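Lipopolysaccharide core heptose(I) kinase WaaP (Pseudomonas aeruginosa, PDB 6DFL) uses ATP, with magnesium as cofactor, to phosphorylate the first heptose of the lipopolysaccharide core during outer-membrane biogenesis, and also acts as a protein tyrosine kinase. Local coordinates at residues N160-Y165 against K200-K205; E7-L12 against T94-G99. All coordinates share one frame; numbering follows the deposited sequence.

In the fold
From the N terminus, strand 2-5 leads into residues 7-12, which rest on strand 95-101; contact 2 thus closes a span of 81 residues that includes the strands 37-41 and 48-53 and helix 76-87, and ties the N-terminal turn to the five-stranded antiparallel sheet. Contact 1 opens only after contact 2 has closed, so the two follow in series. It brings the segment holding the presumed active-site residue Asp-163 against the start of helix 200-212, closing a span of 34 residues without helix. Their centres lie 29 Å apart on opposite sides of the chain's centre, and their nearest atoms stay about 13 Å apart.

Contact 1 (N160-Y165 against K200-K205); sequences NHRDCY and KRWRNK
ND2 of Asn-160 donates a weak hydrogen bond to Gln-193 OE1 and also lies against the indole, 3.4 Å from Trp-202 CE3. With CG placed between its own backbone N and carbonyl carbon, the Asn-160 side chain brings ND2 and CG up to Trp-202, CG lying 3.7 Å from Trp-202 CB; amide and indole planes are 33° apart. Further along the indole, CH2 of Trp-202 stands 3.5 Å above the Arg-162 guanidinium plane, over its centre, while NE of Arg-162 is 3.4 Å from CZ3 of Trp-202. The 68° between the two planes excludes a parallel stack; the bend at chi3 (83°) turns the guanidinium toward the indole. Arg-195 makes a cation-pi contact with Trp-202.

No hydrogen bond joins the two segments, yet Asp-206, the residue after Lys-205 on helix 200-212, accepts from the backbone N of both His-161 and Arg-162. These belong to an HRD sequence ending in the presumed catalytic aspartate, Asp-163, consistent with a kinase catalytic loop held by a helix aspartate. Strand 159-160, paired with 193-194, sits beside the start of helix 200-212, with helix 137-156 packing against His-161 and Cys-164.

Contact 2 (E7-L12 against T94-G99); sequences EPFKRL and TAVAYG
The backbones of Glu-7 and Val-96 pass with their CA atoms 6.2 Å apart, and those of Phe-9 and Ala-97 with CA atoms 7.0 Å apart, as the chain leaves strand 2-5 through a cis peptide bond before Pro-8 and enters the short helix 9-12. No hydrogen bond links the two segments, although Val-96 is still backbone-bonded to Glu-6 just upstream.

Val-96 carries the contact, and its two methyls divide the work. CG1 of Val-96 lies 3.3 Å from O of Glu-7. CG2 of Val-96, set between the backbone N and the carbonyl carbon of its own residue, turns instead to the ring of Phe-9, 3.5 Å from CE2 and 3.7 Å from CD2 of Phe-9. It meets that ring obliquely. The Phe-9 ring is further bounded by Pro-8, whose CG stands 3.9 Å above the plane near the rim, and by Tyr-48, whose ring meets it edge-to-face. Glu-7, whose CB points away from residues 94-99, pairs with the exposed Arg-11: Arg-11 NH1 and Glu-7 OE1, 3.4 Å apart, form a salt bridge whose hydrogen bond is weak, within residues 7-12 themselves.

Both Val-96 and Ala-97 point their CB toward residues 7-12, which a regular strand would not allow. The cause is a classic beta bulge: both residues face Val-113, and Val-96 takes up a helix-like psi of -10°, whereas Ala-97 returns to an extended psi of 142°. The bulged strand follows helix 76-87 and pairs with 109-115, as the fourth and fifth strands follow helix C in the N-terminal lobe of protein kinases; here strand 2-5 extends that antiparallel sheet at its edge, and Glu-7 and Phe-9 pack over the bulge at Val-96.

Contact 1 (N160-Y165 against K200-K205)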
loop_
_atom_site.group_PDB
_atom_site.type_symbol
_atom_site.label_atom_id
_atom_site.label_comp_id
_atom_site.label_asym_id
_atom_site.label_seq_id
_atom_site.Cartn_x
_atom_site.Cartn_y
_atom_site.Cartn_z
ATOM N N ASN A 160 -1.559 5.155 11.892
ATOM C CA ASN A 160 -1.079 3.816 11.592
ATOM C C ASN A 160 -2.275 2.870 11.443
ATOM O O ASN A 160 -3.253 2.937 12.199
ATOM C CB ASN A 160 -0.089 3.302 12.649
ATOM C CG ASN A 160 -0.708 3.152 14.014
ATOM O OD1 ASN A 160 -0.966 4.147 14.678
ATOM N ND2 ASN A 160 -0.940 1.894 14.456
ATOM N N HIS A 161 -2.195 1.998 10.445
ATOM C CA HIS A 161 -3.369 1.253 10.030
ATOM C C HIS A 161 -3.748 0.196 11.048
ATOM O O HIS A 161 -4.880 0.184 11.525
ATOM C CB HIS A 161 -3.135 0.602 8.681
ATOM C CG HIS A 161 -4.393 0.185 8.017
ATOM N ND1 HIS A 161 -4.772 0.652 6.779
ATOM C CD2 HIS A 161 -5.391 -0.622 8.444
ATOM C CE1 HIS A 161 -5.940 0.122 6.458
ATOM N NE2 HIS A 161 -6.341 -0.646 7.453
ATOM N N ARG A 162 -2.804 -0.689 11.371
ATOM C CA ARG A 162 -2.917 -1.828 12.283
ATOM C C ARG A 162 -3.424 -3.065 11.561
ATOM O O ARG A 162 -3.175 -4.183 12.004
ATOM C CB ARG A 162 -3.792 -1.529 13.485
ATOM C CG ARG A 162 -3.101 -0.687 14.492
ATOM C CD ARG A 162 -3.675 -0.905 15.841
ATOM N NE ARG A 162 -3.093 -2.092 16.469
ATOM C CZ ARG A 162 -3.359 -2.473 17.714
ATOM N NH1 ARG A 162 -4.200 -1.759 18.448
ATOM N NH2 ARG A 162 -2.763 -3.540 18.221
ATOM N N ASP A 163 -4.080 -2.881 10.424
ATOM C CA ASP A 163 -4.394 -3.951 9.493
ATOM C C ASP A 163 -3.976 -3.571 8.082
ATOM O O ASP A 163 -4.773 -3.572 7.136
ATOM C CB ASP A 163 -5.879 -4.257 9.587
ATOM C CG ASP A 163 -6.242 -4.821 10.933
ATOM O OD1 ASP A 163 -5.703 -5.891 11.272
ATOM O OD2 ASP A 163 -7.012 -4.179 11.660
ATOM N N CYS A 164 -2.689 -3.241 7.934
ATOM C CA CYS A 164 -2.132 -2.746 6.682
ATOM C C CYS A 164 -1.755 -3.929 5.798
ATOM O O CYS A 164 -0.642 -4.450 5.845
ATOM C CB CYS A 164 -0.935 -1.856 6.968
ATOM S SG CYS A 164 -0.614 -0.765 5.636
ATOM N N TYR A 165 -2.719 -4.396 5.015
ATOM C CA TYR A 165 -2.502 -5.502 4.101
ATOM C C TYR A 165 -2.936 -5.062 2.723
ATOM O O TYR A 165 -3.774 -4.165 2.576
ATOM C CB TYR A 165 -3.299 -6.761 4.481
ATOM C CG TYR A 165 -3.451 -6.968 5.948
ATOM C CD1 TYR A 165 -2.340 -7.092 6.769
ATOM C CD2 TYR A 165 -4.722 -7.082 6.530
ATOM C CE1 TYR A 165 -2.482 -7.298 8.148
ATOM C CE2 TYR A 165 -4.880 -7.302 7.907
ATOM C CZ TYR A 165 -3.755 -7.410 8.704
ATOM O OH TYR A 165 -3.889 -7.602 10.055
ATOM N N LYS A 200 7.393 5.144 15.825
ATOM C CA LYS A 200 8.110 4.311 14.865
ATOM C C LYS A 200 7.742 2.832 15.016
ATOM O O LYS A 200 7.680 2.104 14.022
ATOM C CB LYS A 200 9.621 4.528 15.001
ATOM C CG LYS A 200 10.438 4.005 13.831
ATOM C CD LYS A 200 11.548 4.984 13.450
ATOM C CE LYS A 200 12.299 4.501 12.211
ATOM N NZ LYS A 200 13.177 5.564 11.617
ATOM N N ARG A 201 7.488 2.369 16.244
ATOM C CA ARG A 201 7.069 0.980 16.424
ATOM C C ARG A 201 5.778 0.701 15.669
ATOM O O ARG A 201 5.593 -0.380 15.093
ATOM C CB ARG A 201 6.880 0.655 17.910
ATOM C CG ARG A 201 6.091 -0.652 18.166
ATOM C CD ARG A 201 5.819 -0.913 19.650
ATOM N NE ARG A 201 7.027 -1.359 20.340
ATOM C CZ ARG A 201 7.098 -1.625 21.641
ATOM N NH1 ARG A 201 6.027 -1.495 22.410
ATOM N NH2 ARG A 201 8.245 -2.022 22.175
ATOM N N TRP A 202 4.869 1.668 15.661
ATOM C CA TRP A 202 3.606 1.449 14.981
ATOM C C TRP A 202 3.778 1.542 13.471
ATOM O O TRP A 202 3.211 0.719 12.736
ATOM C CB TRP A 202 2.558 2.432 15.506
ATOM C CG TRP A 202 2.103 2.071 16.874
ATOM C CD1 TRP A 202 2.341 2.759 18.027
ATOM C CD2 TRP A 202 1.323 0.913 17.247
ATOM N NE1 TRP A 202 1.760 2.102 19.097
ATOM C CE2 TRP A 202 1.124 0.974 18.642
ATOM C CE3 TRP A 202 0.765 -0.154 16.531
ATOM C CZ2 TRP A 202 0.385 -0.004 19.341
ATOM C CZ3 TRP A 202 0.036 -1.133 17.228
ATOM C CH2 TRP A 202 -0.141 -1.049 18.615
ATOM N N ARG A 203 4.562 2.524 12.998
ATOM C CA ARG A 203 4.976 2.560 11.595
ATOM C C ARG A 203 5.472 1.191 11.140
ATOM O O ARG A 203 5.076 0.682 10.083
ATOM C CB ARG A 203 6.079 3.614 11.380
ATOM C CG ARG A 203 5.618 5.100 11.384
ATOM C CD ARG A 203 6.791 6.109 11.210
ATOM N NE ARG A 203 6.372 7.496 11.453
ATOM C CZ ARG A 203 6.305 8.451 10.519
ATOM N NH1 ARG A 203 5.912 9.686 10.843
ATOM N NH2 ARG A 203 6.663 8.190 9.263
ATOM N N ASN A 204 6.339 0.574 11.937
ATOM C CA ASN A 204 7.008 -0.629 11.475
ATOM C C ASN A 204 6.053 -1.817 11.451
ATOM O O ASN A 204 6.118 -2.642 10.535
ATOM C CB ASN A 204 8.228 -0.914 12.343
ATOM C CG ASN A 204 9.278 0.192 12.261
ATOM O OD1 ASN A 204 9.327 0.984 11.302
ATOM N ND2 ASN A 204 10.119 0.254 13.276
ATOM N N LYS A 205 5.143 -1.905 12.433
ATOM C CA LYS A 205 4.130 -2.955 12.423
ATOM C C LYS A 205 3.340 -2.934 11.115
ATOM O O LYS A 205 3.215 -3.964 10.447
ATOM C CB LYS A 205 3.201 -2.820 13.636
ATOM C CG LYS A 205 3.822 -3.249 14.989
ATOM C CD LYS A 205 2.748 -3.733 15.981
ATOM C CE LYS A 205 3.326 -4.210 17.317
ATOM N NZ LYS A 205 3.633 -3.086 18.257
#

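Contact 2 (E7-L12 against T94-G99)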
loop_
_atom_site.group_PDB
_atom_site.type_symbol
_atom_site.label_atom_id
_atom_site.label_comp_id
_atom_site.label_asym_id
_atom_site.label_seq_id
_atom_site.Cartn_x
_atom_site.Cartn_y
_atom_site.Cartn_z
ATOM N N GLU A 7 -25.534 13.280 4.742
ATOM C CA GLU A 7 -26.570 12.690 3.911
ATOM C C GLU A 7 -26.182 11.273 3.484
ATOM O O GLU A 7 -25.000 10.987 3.266
ATOM C CB GLU A 7 -26.828 13.561 2.682
ATOM C CG GLU A 7 -27.542 14.881 3.001
ATOM C CD GLU A 7 -28.868 14.689 3.723
ATOM O OE1 GLU A 7 -29.654 13.803 3.315
ATOM O OE2 GLU A 7 -29.123 15.427 4.698
ATOM N N PRO A 8 -27.171 10.368 3.326
ATOM C CA PRO A 8 -28.613 10.641 3.388
ATOM C C PRO A 8 -29.242 10.533 4.777
ATOM O O PRO A 8 -30.415 10.867 4.937
ATOM C CB PRO A 8 -29.197 9.573 2.461
ATOM C CG PRO A 8 -28.280 8.415 2.633
ATOM C CD PRO A 8 -26.900 8.983 2.895
ATOM N N PHE A 9 -28.470 10.097 5.768
ATOM C CA PHE A 9 -29.014 9.801 7.087
ATOM C C PHE A 9 -29.292 11.036 7.936
ATOM O O PHE A 9 -29.891 10.898 9.010
ATOM C CB PHE A 9 -28.060 8.868 7.821
ATOM C CG PHE A 9 -27.708 7.651 7.031
ATOM C CD1 PHE A 9 -28.506 6.509 7.099
ATOM C CD2 PHE A 9 -26.606 7.651 6.189
ATOM C CE1 PHE A 9 -28.196 5.387 6.366
ATOM C CE2 PHE A 9 -26.295 6.526 5.448
ATOM C CZ PHE A 9 -27.093 5.394 5.536
ATOM N N LYS A 10 -28.876 12.228 7.495
ATOM C CA LYS A 10 -29.188 13.446 8.239
ATOM C C LYS A 10 -30.690 13.705 8.247
ATOM O O LYS A 10 -31.296 13.896 9.309
ATOM C CB LYS A 10 -28.437 14.635 7.638
ATOM C CG LYS A 10 -28.156 15.789 8.596
ATOM C CD LYS A 10 -27.257 16.841 7.916
ATOM C CE LYS A 10 -26.472 17.684 8.915
ATOM N NZ LYS A 10 -27.344 18.590 9.709
ATOM N N ARG A 11 -31.311 13.713 7.060
ATOM C CA ARG A 11 -32.766 13.798 6.994
ATOM C C ARG A 11 -33.407 12.504 7.486
ATOM O O ARG A 11 -34.307 12.535 8.335
ATOM C CB ARG A 11 -33.221 14.133 5.570
ATOM C CG ARG A 11 -32.800 13.137 4.496
ATOM C CD ARG A 11 -33.614 13.307 3.217
ATOM N NE ARG A 11 -33.803 12.032 2.524
ATOM C CZ ARG A 11 -32.962 11.540 1.620
ATOM N NH1 ARG A 11 -31.870 12.225 1.296
ATOM N NH2 ARG A 11 -33.214 10.366 1.041
ATOM N N LEU A 12 -32.921 11.352 6.996
ATOM C CA LEU A 12 -33.529 10.064 7.321
ATOM C C LEU A 12 -33.741 9.891 8.814
ATOM O O LEU A 12 -34.703 9.240 9.232
ATOM C CB LEU A 12 -32.670 8.912 6.792
ATOM C CG LEU A 12 -33.101 8.233 5.486
ATOM C CD1 LEU A 12 -32.993 9.199 4.314
ATOM C CD2 LEU A 12 -32.299 6.958 5.215
ATOM N N THR A 94 -15.608 7.253 2.794
ATOM C CA THR A 94 -16.283 8.457 3.238
ATOM C C THR A 94 -17.287 8.040 4.298
ATOM O O THR A 94 -17.972 7.028 4.134
ATOM C CB THR A 94 -16.955 9.164 2.065
ATOM O OG1 THR A 94 -15.942 9.604 1.156
ATOM C CG2 THR A 94 -17.768 10.358 2.539
ATOM N N ALA A 95 -17.330 8.783 5.399
ATOM C CA ALA A 95 -18.165 8.458 6.547
ATOM C C ALA A 95 -19.381 9.371 6.547
ATOM O O ALA A 95 -19.240 10.592 6.633
ATOM C CB ALA A 95 -17.385 8.626 7.846
ATOM N N VAL A 96 -20.569 8.779 6.453
ATOM C CA VAL A 96 -21.802 9.559 6.410
ATOM C C VAL A 96 -22.536 9.591 7.743
ATOM O O VAL A 96 -23.474 10.389 7.898
ATOM C CB VAL A 96 -22.751 9.041 5.311
ATOM C CG1 VAL A 96 -22.196 9.378 3.941
ATOM C CG2 VAL A 96 -22.963 7.525 5.449
ATOM N N ALA A 97 -22.134 8.779 8.716
ATOM C CA ALA A 97 -22.785 8.816 10.016
ATOM C C ALA A 97 -21.858 8.214 11.063
ATOM O O ALA A 97 -21.178 7.218 10.796
ATOM C CB ALA A 97 -24.127 8.061 9.989
ATOM N N TYR A 98 -21.867 8.809 12.256
ATOM C CA TYR A 98 -20.982 8.419 13.340
ATOM C C TYR A 98 -21.650 8.809 14.645
ATOM O O TYR A 98 -22.327 9.836 14.707
ATOM C CB TYR A 98 -19.609 9.097 13.195
ATOM C CG TYR A 98 -18.765 9.090 14.451
ATOM C CD1 TYR A 98 -18.177 7.926 14.897
ATOM C CD2 TYR A 98 -18.545 10.251 15.179
ATOM C CE1 TYR A 98 -17.408 7.900 16.014
ATOM C CE2 TYR A 98 -17.760 10.235 16.325
ATOM C CZ TYR A 98 -17.199 9.038 16.733
ATOM O OH TYR A 98 -16.412 8.996 17.861
ATOM N N GLY A 99 -21.468 7.997 15.678
ATOM C CA GLY A 99 -22.058 8.332 16.962
ATOM C C GLY A 99 -21.388 7.628 18.108
ATOM O O GLY A 99 -20.917 6.492 17.972
#